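Heme oxygenase 1 (Synechocystis sp., PDB 1WE1) probably catalyses oxygen-dependent opening of the heme ring to biliverdin IXalpha, carbon monoxide and iron, a step toward the chromophore of the photosynthetic antennae. Local coordinates at residues N37-L42 with A154-A159. Sequence-based numbering, arbitrary orientation.
Sequences NSYRKL and AFYEFA
Tyr39, on helix 36-59, and Tyr156, in the loop between helices 120-146 and 164-176, meet through their phenol hydroxyls, a worked example of how one polar link can join distant parts of the all-helical heme oxygenase fold. The side chains approach from opposite directions, and Tyr156 OH donates to Tyr39 OH at 3.0 Å. The bond leaves Tyr39 OH at about 115° to its CZ–OH bond, which sets the two ring axes off to one side of each other rather than end on. Tyr156 OH lies in the plane of the Tyr39 ring at its edge, 3.7 Å from Tyr39 CE2, while Tyr39 OH reaches 3.4 Å from Tyr156 CE2. The ring planes are tilted by only about 30°, and neither covers the other's face. The CB of Tyr39 points toward the loop, and with CG anti to the backbone N (chi1 172°) the ring carries the hydroxyl to Tyr156. Phe155 CD1 lies 3.9 Å above one face of the Tyr156 ring, offset toward the rim. The side chain of Tyr156 is about 9 Å from the heme. A phenylalanine at Tyr39 would probably leave the Tyr156 hydroxyl without this acceptor in a buried setting. The contact thus pairs two buried phenols through a single directional bond, with little apolar overlap.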
# COMPACT_ATOMS: atom_id res chain seq x y z
N ASN A 37 -15.24 6.97 7.65
CA ASN A 37 -14.71 8.29 7.29
C ASN A 37 -13.20 8.47 7.28
O ASN A 37 -12.67 9.10 6.37
CB ASN A 37 -15.37 9.37 8.13
CG ASN A 37 -16.86 9.44 7.90
OD1 ASN A 37 -17.31 9.55 6.75
ND2 ASN A 37 -17.63 9.36 8.97
N SER A 38 -12.50 7.95 8.28
CA SER A 38 -11.06 8.10 8.28
C SER A 38 -10.44 7.12 7.27
O SER A 38 -9.60 7.51 6.46
CB SER A 38 -10.50 7.89 9.69
OG SER A 38 -10.95 6.67 10.26
N TYR A 39 -10.90 5.87 7.28
CA TYR A 39 -10.39 4.84 6.37
C TYR A 39 -10.62 5.22 4.91
O TYR A 39 -9.92 4.79 4.02
CB TYR A 39 -11.06 3.50 6.68
CG TYR A 39 -10.77 2.39 5.68
CD1 TYR A 39 -11.53 2.25 4.52
CD2 TYR A 39 -9.72 1.49 5.90
CE1 TYR A 39 -11.24 1.24 3.60
CE2 TYR A 39 -9.43 0.48 4.99
CZ TYR A 39 -10.19 0.36 3.84
OH TYR A 39 -9.90 -0.63 2.94
N ARG A 40 -11.63 6.05 4.70
CA ARG A 40 -12.00 6.51 3.37
C ARG A 40 -10.91 7.44 2.82
O ARG A 40 -10.63 7.48 1.62
CB ARG A 40 -13.34 7.25 3.48
CG ARG A 40 -14.01 7.59 2.18
CD ARG A 40 -15.45 8.04 2.38
NE ARG A 40 -15.59 9.33 3.03
CZ ARG A 40 -16.65 10.12 2.85
NH1 ARG A 40 -17.63 9.73 2.05
NH2 ARG A 40 -16.74 11.30 3.47
N LYS A 41 -10.28 8.19 3.73
CA LYS A 41 -9.24 9.12 3.35
C LYS A 41 -7.94 8.38 3.02
O LYS A 41 -7.14 8.83 2.20
CB LYS A 41 -9.03 10.14 4.46
CG LYS A 41 -10.28 10.98 4.73
CD LYS A 41 -10.00 12.25 5.55
CE LYS A 41 -11.24 13.15 5.56
NZ LYS A 41 -10.99 14.56 5.99
N LEU A 42 -7.75 7.23 3.67
CA LEU A 42 -6.57 6.41 3.43
C LEU A 42 -6.67 5.88 2.00
O LEU A 42 -5.70 5.91 1.24
CB LEU A 42 -6.53 5.25 4.41
CG LEU A 42 -5.26 4.41 4.34
CD1 LEU A 42 -4.08 5.28 4.75
CD2 LEU A 42 -5.38 3.20 5.26
N ALA A 154 -12.46 -4.05 -2.76
CA ALA A 154 -11.91 -4.49 -4.04
C ALA A 154 -10.37 -4.43 -4.06
O ALA A 154 -9.72 -5.13 -4.85
CB ALA A 154 -12.49 -3.64 -5.16
N PHE A 155 -9.81 -3.60 -3.19
CA PHE A 155 -8.36 -3.40 -3.08
C PHE A 155 -7.58 -4.62 -2.60
O PHE A 155 -6.43 -4.81 -2.97
CB PHE A 155 -8.07 -2.22 -2.16
CG PHE A 155 -6.61 -2.00 -1.89
CD1 PHE A 155 -6.09 -2.16 -0.61
CD2 PHE A 155 -5.74 -1.60 -2.91
CE1 PHE A 155 -4.75 -1.93 -0.35
CE2 PHE A 155 -4.39 -1.37 -2.66
CZ PHE A 155 -3.89 -1.53 -1.38
N TYR A 156 -8.20 -5.44 -1.76
CA TYR A 156 -7.55 -6.62 -1.22
C TYR A 156 -7.75 -7.86 -2.13
O TYR A 156 -7.23 -8.94 -1.85
CB TYR A 156 -8.11 -6.89 0.18
CG TYR A 156 -7.99 -5.72 1.13
CD1 TYR A 156 -6.76 -5.39 1.70
CD2 TYR A 156 -9.10 -4.94 1.45
CE1 TYR A 156 -6.63 -4.30 2.57
CE2 TYR A 156 -8.99 -3.84 2.32
CZ TYR A 156 -7.75 -3.53 2.87
OH TYR A 156 -7.62 -2.44 3.71
N GLU A 157 -8.48 -7.68 -3.22
CA GLU A 157 -8.76 -8.78 -4.12
C GLU A 157 -8.01 -8.69 -5.45
O GLU A 157 -8.27 -7.81 -6.26
CB GLU A 157 -10.27 -8.84 -4.41
CG GLU A 157 -11.15 -8.97 -3.18
CD GLU A 157 -12.58 -8.48 -3.42
OE1 GLU A 157 -13.39 -8.50 -2.46
OE2 GLU A 157 -12.88 -8.07 -4.57
N PHE A 158 -7.08 -9.62 -5.65
CA PHE A 158 -6.33 -9.67 -6.90
C PHE A 158 -7.10 -10.61 -7.82
O PHE A 158 -6.99 -11.83 -7.73
CB PHE A 158 -4.90 -10.16 -6.67
CG PHE A 158 -4.02 -9.16 -5.95
CD1 PHE A 158 -4.07 -9.03 -4.57
CD2 PHE A 158 -3.19 -8.31 -6.67
CE1 PHE A 158 -3.30 -8.07 -3.91
CE2 PHE A 158 -2.42 -7.34 -6.02
CZ PHE A 158 -2.48 -7.22 -4.64
N ALA A 159 -7.89 -10.02 -8.70
CA ALA A 159 -8.72 -10.77 -9.63
C ALA A 159 -7.91 -11.55 -10.66
O ALA A 159 -8.17 -12.73 -10.90
CB ALA A 159 -9.69 -9.81 -10.34